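Phospholipase C beta (Meleagris gallopavo, PDB 1JAD) is a phospholipase C of the beta family, seen here as its long, almost wholly helical C-terminal region, which packs against a second copy of itself. Local coordinates at residues 81-84 with 85-89; 137-140 with 141-145; 228-231 with 232-236. All coordinates share one frame; numbering follows the deposited sequence.

Interaction 1. Residues 81-84 with 85-89; sequences ERLE and MELIH
Glu81 O takes a backbone hydrogen bond from Met85 N at 3.1 Å, a bond within helix 75-155. Met85 is modelled as selenomethionine. The carboxylate of Glu81 leads away from the following turn.

Arg82 O accepts from Glu86 N. Their side chains run alongside each other in the same direction. The guanidinium and carboxylate planes are only 10° apart, but the charged groups do not meet: Arg82 NE is 5.9 Å from Glu86 OE2. The touch is instead made by the aliphatic part of the arginine, with Arg82 CG 4.0 Å from Glu86 OE2. That oxygen is hydrogen-bonded to Tyr59 OH, which would help fix the carboxylate.

Leu83 brings the apolar contact, its CG lying 4.2 Å from Leu87 CD1. Leu83 O accepts from Leu87 N at 3.0 Å and more weakly from Glu86 N. Leu87 CG also rests 3.4 Å from Leu83 O.

Glu84 O receives Ile88 N at 2.9 Å. Ile88 CG1 sits beside its own backbone N (chi1 -69°) and is thereby carried to 3.0 Å from Glu84 O, a tight fit. The Glu84 chain is extended, and its OE2 forms a salt bridge with Lys80.

The turn is regular alpha-helix, with backbone bonds from each residue to the one four earlier. Leu83 and Leu87 are buried between helix 28-64 and helix 161-245: Leu83 touches Tyr59 and Tyr241, and Leu87 touches Leu55 and Met237. Met85 packs on Arg147 of the second subunit.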
ATOM      1  N   GLU A  81      19.449 -21.338  46.079  1.00 59.92           N
ATOM      2  CA  GLU A  81      19.979 -20.412  45.088  1.00 60.18           C
ATOM      3  C   GLU A  81      19.719 -20.926  43.671  1.00 59.12           C
ATOM      4  O   GLU A  81      19.398 -20.156  42.760  1.00 58.19           O
ATOM      5  CB  GLU A  81      21.482 -20.222  45.289  1.00 62.16           C
ATOM      6  CG  GLU A  81      21.889 -19.751  46.680  1.00 65.43           C
ATOM      7  CD  GLU A  81      23.365 -19.392  46.754  1.00 67.82           C
ATOM      8  OE1 GLU A  81      24.201 -20.220  46.335  1.00 69.12           O
ATOM      9  OE2 GLU A  81      23.691 -18.285  47.236  1.00 69.66           O
ATOM     10  N   ARG A  82      19.866 -22.236  43.496  1.00 57.89           N
ATOM     11  CA  ARG A  82      19.660 -22.883  42.206  1.00 55.95           C
ATOM     12  C   ARG A  82      18.225 -22.680  41.737  1.00 53.67           C
ATOM     13  O   ARG A  82      17.965 -22.544  40.541  1.00 52.81           O
ATOM     14  CB  ARG A  82      19.964 -24.370  42.338  1.00 58.31           C
ATOM     15  CG  ARG A  82      19.957 -25.150  41.041  1.00 62.18           C
ATOM     16  CD  ARG A  82      20.397 -26.572  41.333  1.00 66.28           C
ATOM     17  NE  ARG A  82      21.655 -26.568  42.078  1.00 69.29           N
ATOM     18  CZ  ARG A  82      22.240 -27.652  42.576  1.00 71.15           C
ATOM     19  NH1 ARG A  82      21.684 -28.848  42.413  1.00 71.24           N
ATOM     20  NH2 ARG A  82      23.379 -27.536  43.251  1.00 70.69           N
ATOM     21  N   LEU A  83      17.302 -22.671  42.695  1.00 51.28           N
ATOM     22  CA  LEU A  83      15.881 -22.471  42.430  1.00 48.96           C
ATOM     23  C   LEU A  83      15.676 -21.049  41.930  1.00 48.63           C
ATOM     24  O   LEU A  83      15.010 -20.815  40.926  1.00 46.48           O
ATOM     25  CB  LEU A  83      15.081 -22.671  43.713  1.00 47.28           C
ATOM     26  CG  LEU A  83      13.585 -22.371  43.649  1.00 46.96           C
ATOM     27  CD1 LEU A  83      12.911 -23.276  42.632  1.00 46.31           C
ATOM     28  CD2 LEU A  83      12.976 -22.574  45.027  1.00 47.25           C
ATOM     29  N   GLU A  84      16.268 -20.107  42.655  1.00 49.01           N
ATOM     30  CA  GLU A  84      16.183 -18.697  42.324  1.00 48.79           C
ATOM     31  C   GLU A  84      16.625 -18.401  40.900  1.00 47.34           C
ATOM     32  O   GLU A  84      15.987 -17.612  40.205  1.00 45.73           O
ATOM     33  CB  GLU A  84      17.019 -17.877  43.312  1.00 51.16           C
ATOM     34  CG  GLU A  84      16.435 -17.865  44.720  1.00 54.95           C
ATOM     35  CD  GLU A  84      17.228 -17.012  45.696  1.00 57.28           C
ATOM     36  OE1 GLU A  84      17.461 -15.817  45.403  1.00 59.21           O
ATOM     37  OE2 GLU A  84      17.603 -17.529  46.768  1.00 58.74           O
HETATM   38  N   MSE A  85      17.701 -19.049  40.461  1.00 46.16           N
HETATM   39  CA  MSE A  85      18.216 -18.816  39.121  1.00 45.94           C
HETATM   40  C   MSE A  85      17.360 -19.452  38.024  1.00 43.92           C
HETATM   41  O   MSE A  85      17.294 -18.929  36.912  1.00 43.21           O
HETATM   42  CB  MSE A  85      19.667 -19.299  39.019  1.00 49.43           C
HETATM   43  CG  MSE A  85      20.424 -18.726  37.814  1.00 56.01           C
HETATM   44 SE   MSE A  85      20.456 -16.869  37.761  1.00 63.98          SE
HETATM   45  CE  MSE A  85      21.174 -16.481  39.421  1.00 57.46           C
ATOM     46  N   GLU A  86      16.709 -20.574  38.318  1.00 41.48           N
ATOM     47  CA  GLU A  86      15.853 -21.201  37.317  1.00 39.99           C
ATOM     48  C   GLU A  86      14.560 -20.409  37.179  1.00 39.09           C
ATOM     49  O   GLU A  86      13.903 -20.447  36.135  1.00 38.19           O
ATOM     50  CB  GLU A  86      15.545 -22.649  37.680  1.00 42.04           C
ATOM     51  CG  GLU A  86      16.688 -23.601  37.383  1.00 46.21           C
ATOM     52  CD  GLU A  86      16.322 -25.049  37.651  1.00 48.75           C
ATOM     53  OE1 GLU A  86      15.278 -25.509  37.132  1.00 49.69           O
ATOM     54  OE2 GLU A  86      17.084 -25.729  38.373  1.00 51.66           O
ATOM     55  N   LEU A  87      14.189 -19.700  38.239  1.00 36.25           N
ATOM     56  CA  LEU A  87      13.004 -18.865  38.189  1.00 35.05           C
ATOM     57  C   LEU A  87      13.390 -17.607  37.424  1.00 33.97           C
ATOM     58  O   LEU A  87      12.643 -17.145  36.573  1.00 33.71           O
ATOM     59  CB  LEU A  87      12.518 -18.507  39.596  1.00 35.56           C
ATOM     60  CG  LEU A  87      11.840 -19.647  40.369  1.00 36.18           C
ATOM     61  CD1 LEU A  87      11.519 -19.165  41.782  1.00 36.74           C
ATOM     62  CD2 LEU A  87      10.568 -20.095  39.641  1.00 32.21           C
ATOM     63  N   ILE A  88      14.562 -17.056  37.726  1.00 32.93           N
ATOM     64  CA  ILE A  88      15.027 -15.872  37.018  1.00 33.41           C
ATOM     65  C   ILE A  88      15.034 -16.176  35.518  1.00 35.70           C
ATOM     66  O   ILE A  88      14.423 -15.452  34.726  1.00 37.45           O
ATOM     67  CB  ILE A  88      16.453 -15.478  37.440  1.00 33.33           C
ATOM     68  CG1 ILE A  88      16.458 -14.966  38.881  1.00 32.72           C
ATOM     69  CG2 ILE A  88      16.996 -14.406  36.496  1.00 33.64           C
ATOM     70  CD1 ILE A  88      15.744 -13.656  39.058  1.00 33.31           C
ATOM     71  N   HIS A  89      15.722 -17.249  35.127  1.00 36.09           N
ATOM     72  CA  HIS A  89      15.769 -17.622  33.722  1.00 35.99           C
ATOM     73  C   HIS A  89      14.382 -17.824  33.154  1.00 34.75           C
ATOM     74  O   HIS A  89      14.101 -17.409  32.029  1.00 35.19           O
ATOM     75  CB  HIS A  89      16.620 -18.875  33.516  1.00 38.28           C
ATOM     76  CG  HIS A  89      18.091 -18.619  33.628  1.00 43.48           C
ATOM     77  ND1 HIS A  89      19.040 -19.591  33.390  1.00 45.35           N
ATOM     78  CD2 HIS A  89      18.777 -17.492  33.936  1.00 45.08           C
ATOM     79  CE1 HIS A  89      20.246 -19.072  33.547  1.00 47.46           C
ATOM     80  NE2 HIS A  89      20.116 -17.800  33.878  1.00 46.48           N
TER

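Interaction 2. Residues 137-140 with 141-145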
ATOM      1  N   LYS A 137     -18.567  11.928 -20.619  1.00 29.10           N
ATOM      2  CA  LYS A 137     -19.585  11.386 -21.504  1.00 29.76           C
ATOM      3  C   LYS A 137     -20.757  12.355 -21.644  1.00 29.63           C
ATOM      4  O   LYS A 137     -21.187  12.673 -22.755  1.00 29.00           O
ATOM      5  CB  LYS A 137     -20.090  10.024 -20.996  1.00 32.88           C
ATOM      6  CG  LYS A 137     -20.835   9.233 -22.064  1.00 36.68           C
ATOM      7  CD  LYS A 137     -21.366   7.876 -21.597  1.00 39.23           C
ATOM      8  CE  LYS A 137     -22.583   8.021 -20.689  1.00 44.17           C
ATOM      9  NZ  LYS A 137     -23.207   6.701 -20.345  1.00 43.23           N
ATOM     10  N   ASP A 138     -21.272  12.830 -20.516  1.00 29.24           N
ATOM     11  CA  ASP A 138     -22.403  13.745 -20.542  1.00 28.89           C
ATOM     12  C   ASP A 138     -22.023  15.141 -21.075  1.00 27.26           C
ATOM     13  O   ASP A 138     -22.853  15.874 -21.605  1.00 26.23           O
ATOM     14  CB  ASP A 138     -23.039  13.772 -19.150  1.00 32.26           C
ATOM     15  CG  ASP A 138     -23.683  12.414 -18.783  1.00 38.25           C
ATOM     16  OD1 ASP A 138     -24.656  12.002 -19.462  1.00 39.58           O
ATOM     17  OD2 ASP A 138     -23.215  11.740 -17.836  1.00 38.68           O
ATOM     18  N   ILE A 139     -20.757  15.498 -20.962  1.00 26.29           N
ATOM     19  CA  ILE A 139     -20.294  16.767 -21.502  1.00 26.28           C
ATOM     20  C   ILE A 139     -20.400  16.671 -23.027  1.00 25.09           C
ATOM     21  O   ILE A 139     -20.896  17.585 -23.693  1.00 26.03           O
ATOM     22  CB  ILE A 139     -18.823  17.027 -21.100  1.00 27.45           C
ATOM     23  CG1 ILE A 139     -18.751  17.377 -19.619  1.00 26.23           C
ATOM     24  CG2 ILE A 139     -18.223  18.128 -21.951  1.00 33.34           C
ATOM     25  CD1 ILE A 139     -19.547  18.590 -19.277  1.00 25.54           C
ATOM     26  N   LYS A 140     -19.949  15.547 -23.580  1.00 23.23           N
ATOM     27  CA  LYS A 140     -20.004  15.350 -25.018  1.00 21.19           C
ATOM     28  C   LYS A 140     -21.432  15.293 -25.517  1.00 21.96           C
ATOM     29  O   LYS A 140     -21.720  15.701 -26.646  1.00 21.91           O
ATOM     30  CB  LYS A 140     -19.236  14.086 -25.427  1.00 20.26           C
ATOM     31  CG  LYS A 140     -17.778  14.101 -24.985  1.00 20.72           C
ATOM     32  CD  LYS A 140     -16.854  13.313 -25.912  1.00 20.54           C
ATOM     33  CE  LYS A 140     -17.080  11.818 -25.895  1.00 23.82           C
ATOM     34  NZ  LYS A 140     -16.183  11.135 -26.887  1.00 23.94           N
ATOM     35  N   LYS A 141     -22.338  14.802 -24.679  1.00 23.70           N
ATOM     36  CA  LYS A 141     -23.739  14.730 -25.075  1.00 24.73           C
ATOM     37  C   LYS A 141     -24.365  16.120 -25.136  1.00 23.78           C
ATOM     38  O   LYS A 141     -25.065  16.445 -26.093  1.00 23.87           O
ATOM     39  CB  LYS A 141     -24.534  13.852 -24.107  1.00 27.72           C
ATOM     40  CG  LYS A 141     -24.188  12.370 -24.161  1.00 34.10           C
ATOM     41  CD  LYS A 141     -25.099  11.579 -23.222  1.00 37.45           C
ATOM     42  CE  LYS A 141     -24.763  10.092 -23.219  1.00 42.80           C
ATOM     43  NZ  LYS A 141     -25.649   9.314 -22.287  1.00 45.97           N
ATOM     44  N   LYS A 142     -24.132  16.934 -24.108  1.00 22.99           N
ATOM     45  CA  LYS A 142     -24.672  18.290 -24.083  1.00 22.52           C
ATOM     46  C   LYS A 142     -24.061  19.113 -25.201  1.00 20.10           C
ATOM     47  O   LYS A 142     -24.759  19.713 -25.994  1.00 19.84           O
ATOM     48  CB  LYS A 142     -24.367  18.995 -22.754  1.00 23.86           C
ATOM     49  CG  LYS A 142     -25.070  18.423 -21.539  1.00 29.30           C
ATOM     50  CD  LYS A 142     -24.739  19.244 -20.294  1.00 35.14           C
ATOM     51  CE  LYS A 142     -25.419  18.680 -19.049  1.00 38.67           C
ATOM     52  NZ  LYS A 142     -24.982  17.280 -18.740  1.00 43.58           N
ATOM     53  N   LEU A 143     -22.745  19.132 -25.263  1.00 21.47           N
ATOM     54  CA  LEU A 143     -22.068  19.921 -26.280  1.00 23.64           C
ATOM     55  C   LEU A 143     -22.551  19.633 -27.680  1.00 24.06           C
ATOM     56  O   LEU A 143     -22.762  20.550 -28.478  1.00 23.52           O
ATOM     57  CB  LEU A 143     -20.560  19.696 -26.203  1.00 24.39           C
ATOM     58  CG  LEU A 143     -19.835  20.398 -25.056  1.00 22.00           C
ATOM     59  CD1 LEU A 143     -18.342  20.102 -25.154  1.00 22.71           C
ATOM     60  CD2 LEU A 143     -20.079  21.897 -25.159  1.00 22.58           C
ATOM     61  N   GLU A 144     -22.757  18.355 -27.972  1.00 24.18           N
ATOM     62  CA  GLU A 144     -23.183  17.959 -29.295  1.00 22.46           C
ATOM     63  C   GLU A 144     -24.665  18.258 -29.505  1.00 23.69           C
ATOM     64  O   GLU A 144     -25.120  18.482 -30.638  1.00 21.71           O
ATOM     65  CB  GLU A 144     -22.842  16.486 -29.495  1.00 25.93           C
ATOM     66  CG  GLU A 144     -22.595  16.126 -30.940  1.00 27.84           C
ATOM     67  CD  GLU A 144     -23.878  15.943 -31.661  1.00 27.36           C
ATOM     68  OE1 GLU A 144     -23.879  15.969 -32.910  1.00 26.75           O
ATOM     69  OE2 GLU A 144     -24.884  15.745 -30.945  1.00 26.28           O
ATOM     70  N   ALA A 145     -25.414  18.298 -28.404  1.00 22.15           N
ATOM     71  CA  ALA A 145     -26.833  18.620 -28.462  1.00 20.10           C
ATOM     72  C   ALA A 145     -26.951  20.094 -28.813  1.00 20.93           C
ATOM     73  O   ALA A 145     -27.788  20.480 -29.630  1.00 21.22           O
ATOM     74  CB  ALA A 145     -27.483  18.365 -27.120  1.00 19.84           C
TER
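Ile139 and Leu143 form the tight side of this helical turn. They lie side by side and point the same way, with Ile139 CG2 3.8 Å from Leu143 CD1. Leu143 N donates to Ile139 O at 2.9 Å, nearly straight at 167°. Leu143 CG also sits 3.3 Å from Ile139 O, so this carbonyl is closely covered.

The solvent side is looser and charged. Lys137 and Lys141 run alongside each other, and Lys137 NZ comes within 4.1 Å of Lys141 NZ. Lys141 is extended beyond CG, which brings its end level with the bent chain of Lys137. Asp138 lies on the same stretch of surface. Its OD1 is 4.0 Å from Lys141 NZ, beyond a salt bridge, yet its charge may ease the repulsion between the lysines. The Lys142 chain runs out extended and bends only at its last torsion (chi4 61°), which turns NZ to 4.0 Å from Asp138 CB.

The turn belongs to helix 75-155. Leu143 packs on Glu178, Val179 and Thr182 of helix 161-245. On the dimer side, Lys140 NZ forms a salt bridge with Asp96 of the second subunit, and Glu144, salt-bridged to Arg147, makes a weak hydrogen bond to His89 of that subunit.

Interaction 3. Residues 228-231 with 232-236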
ATOM      1  N   LYS A 228      13.552  -5.601  35.351  1.00 46.89           N
ATOM      2  CA  LYS A 228      14.191  -4.838  36.419  1.00 47.14           C
ATOM      3  C   LYS A 228      13.673  -5.212  37.810  1.00 45.34           C
ATOM      4  O   LYS A 228      14.381  -5.067  38.807  1.00 44.15           O
ATOM      5  CB  LYS A 228      14.013  -3.336  36.136  1.00 49.50           C
ATOM      6  CG  LYS A 228      14.701  -2.908  34.824  1.00 53.92           C
ATOM      7  CD  LYS A 228      14.197  -1.577  34.260  1.00 55.29           C
ATOM      8  CE  LYS A 228      14.510  -0.394  35.153  1.00 55.95           C
ATOM      9  NZ  LYS A 228      14.002   0.869  34.549  1.00 55.85           N
ATOM     10  N   THR A 229      12.442  -5.700  37.877  1.00 44.28           N
ATOM     11  CA  THR A 229      11.869  -6.101  39.154  1.00 43.71           C
ATOM     12  C   THR A 229      11.959  -7.607  39.338  1.00 44.52           C
ATOM     13  O   THR A 229      11.840  -8.105  40.454  1.00 44.27           O
ATOM     14  CB  THR A 229      10.390  -5.701  39.266  1.00 42.37           C
ATOM     15  OG1 THR A 229       9.663  -6.247  38.156  1.00 40.56           O
ATOM     16  CG2 THR A 229      10.247  -4.191  39.303  1.00 41.02           C
ATOM     17  N   LEU A 230      12.167  -8.321  38.235  1.00 45.12           N
ATOM     18  CA  LEU A 230      12.266  -9.780  38.236  1.00 46.32           C
ATOM     19  C   LEU A 230      13.083 -10.379  39.379  1.00 47.21           C
ATOM     20  O   LEU A 230      12.613 -11.287  40.058  1.00 48.11           O
ATOM     21  CB  LEU A 230      12.846 -10.268  36.902  1.00 46.07           C
ATOM     22  CG  LEU A 230      13.116 -11.767  36.713  1.00 45.11           C
ATOM     23  CD1 LEU A 230      11.822 -12.567  36.823  1.00 43.23           C
ATOM     24  CD2 LEU A 230      13.762 -11.981  35.354  1.00 44.36           C
ATOM     25  N   THR A 231      14.300  -9.880  39.589  1.00 47.37           N
ATOM     26  CA  THR A 231      15.170 -10.397  40.649  1.00 47.18           C
ATOM     27  C   THR A 231      14.537 -10.432  42.042  1.00 47.92           C
ATOM     28  O   THR A 231      14.776 -11.356  42.808  1.00 48.19           O
ATOM     29  CB  THR A 231      16.480  -9.590  40.734  1.00 47.25           C
ATOM     30  OG1 THR A 231      17.201  -9.709  39.502  1.00 46.50           O
ATOM     31  CG2 THR A 231      17.344 -10.103  41.869  1.00 46.33           C
ATOM     32  N   VAL A 232      13.740  -9.419  42.367  1.00 48.42           N
ATOM     33  CA  VAL A 232      13.075  -9.337  43.666  1.00 49.13           C
ATOM     34  C   VAL A 232      11.793 -10.170  43.727  1.00 50.36           C
ATOM     35  O   VAL A 232      11.555 -10.878  44.701  1.00 50.61           O
ATOM     36  CB  VAL A 232      12.732  -7.864  44.028  1.00 47.41           C
ATOM     37  CG1 VAL A 232      11.870  -7.814  45.268  1.00 46.99           C
ATOM     38  CG2 VAL A 232      14.008  -7.083  44.269  1.00 46.87           C
ATOM     39  N   GLU A 233      10.969 -10.086  42.691  1.00 52.64           N
ATOM     40  CA  GLU A 233       9.719 -10.842  42.660  1.00 56.00           C
ATOM     41  C   GLU A 233       9.941 -12.350  42.813  1.00 56.64           C
ATOM     42  O   GLU A 233       9.006 -13.095  43.110  1.00 56.55           O
ATOM     43  CB  GLU A 233       8.961 -10.568  41.353  1.00 57.19           C
ATOM     44  CG  GLU A 233       8.475  -9.136  41.182  1.00 59.39           C
ATOM     45  CD  GLU A 233       7.752  -8.928  39.864  1.00 61.02           C
ATOM     46  OE1 GLU A 233       6.728  -9.602  39.633  1.00 61.25           O
ATOM     47  OE2 GLU A 233       8.206  -8.093  39.053  1.00 62.91           O
ATOM     48  N   VAL A 234      11.175 -12.797  42.604  1.00 57.47           N
ATOM     49  CA  VAL A 234      11.486 -14.213  42.727  1.00 58.81           C
ATOM     50  C   VAL A 234      12.077 -14.547  44.087  1.00 59.10           C
ATOM     51  O   VAL A 234      11.625 -15.480  44.746  1.00 57.89           O
ATOM     52  CB  VAL A 234      12.457 -14.681  41.617  1.00 58.72           C
ATOM     53  CG1 VAL A 234      11.783 -14.564  40.266  1.00 58.73           C
ATOM     54  CG2 VAL A 234      13.729 -13.859  41.648  1.00 58.47           C
ATOM     55  N   GLN A 235      13.079 -13.783  44.510  1.00 61.06           N
ATOM     56  CA  GLN A 235      13.710 -14.015  45.803  1.00 62.90           C
ATOM     57  C   GLN A 235      12.643 -14.023  46.890  1.00 63.86           C
ATOM     58  O   GLN A 235      12.745 -14.775  47.861  1.00 63.74           O
ATOM     59  CB  GLN A 235      14.752 -12.934  46.089  1.00 63.55           C
ATOM     60  CG  GLN A 235      15.877 -12.888  45.068  1.00 65.77           C
ATOM     61  CD  GLN A 235      16.919 -11.837  45.388  1.00 66.13           C
ATOM     62  OE1 GLN A 235      16.598 -10.663  45.550  1.00 63.76           O
ATOM     63  NE2 GLN A 235      18.176 -12.254  45.472  1.00 67.27           N
ATOM     64  N   GLU A 236      11.619 -13.188  46.717  1.00 64.66           N
ATOM     65  CA  GLU A 236      10.519 -13.117  47.672  1.00 65.51           C
ATOM     66  C   GLU A 236       9.628 -14.347  47.536  1.00 65.59           C
ATOM     67  O   GLU A 236       9.419 -15.075  48.505  1.00 66.47           O
ATOM     68  CB  GLU A 236       9.674 -11.858  47.450  1.00 66.30           C
ATOM     69  CG  GLU A 236      10.391 -10.543  47.724  1.00 69.76           C
ATOM     70  CD  GLU A 236       9.456  -9.337  47.622  1.00 72.65           C
ATOM     71  OE1 GLU A 236       8.842  -9.139  46.548  1.00 73.03           O
ATOM     72  OE2 GLU A 236       9.337  -8.585  48.619  1.00 73.16           O
TER
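Glu233 and Gln235 carry the flat groups here, and each reaches back to a threonine four residues earlier. The Glu233 carboxylate takes a hydrogen bond at its end: Thr229 OG1 donates to Glu233 OE2 at a doubtfully short 2.5 Å, nearly along the carboxylate C-O axis. Thr229 chi1 of 55°, with OG1 between backbone N and carbonyl carbon, and the extended Glu233 chain bring the two oxygens together as the side chains cross obliquely. The Gln235 amide runs beside Thr231. Gln235 CG presses tightly on Thr231 O at 2.9 Å, while Gln235 OE1, also an acceptor, makes no hydrogen bond to that carbonyl.

On the backbone, Thr229 O accepts from two donors, Glu233 N in the carbonyl plane and Val232 N well above it. The next bonds are weak: Val234 N lies 3.3 Å from Leu230 O, and Gln235 N 3.4 Å from Thr231 O. Val234 CG2 is pressed to 3.0 Å from Thr231 O, which suggests strain. Leu230 and Val234 make the apolar contact and pack on Ile88 of helix 75-155. Thr231 packs on Ile176 of the second subunit.

Thr229 OG1 also bonds to Lys226 O. A single hydroxyl proton cannot serve both acceptors fully.

From the N terminus, interaction 1 comes first, near the start of helix 75-155. Interaction 2 follows late on the same helix, its centre about 83 Å from that of interaction 1 and on the opposite side of the chain's centre. The chain then turns back into helix 161-245, where interaction 3 lies near the far end. Each contact is local, so none closes a long loop, and the three are in series without nesting. The return of the chain sets interaction 3 against interaction 1: Ile88 CD1 is 3.3 Å from Val234 CG2. Interactions 1 and 2 do not touch within one chain. Across the dimer, 85-89 meets 141-145 of the second subunit, consistent with antiparallel pairing.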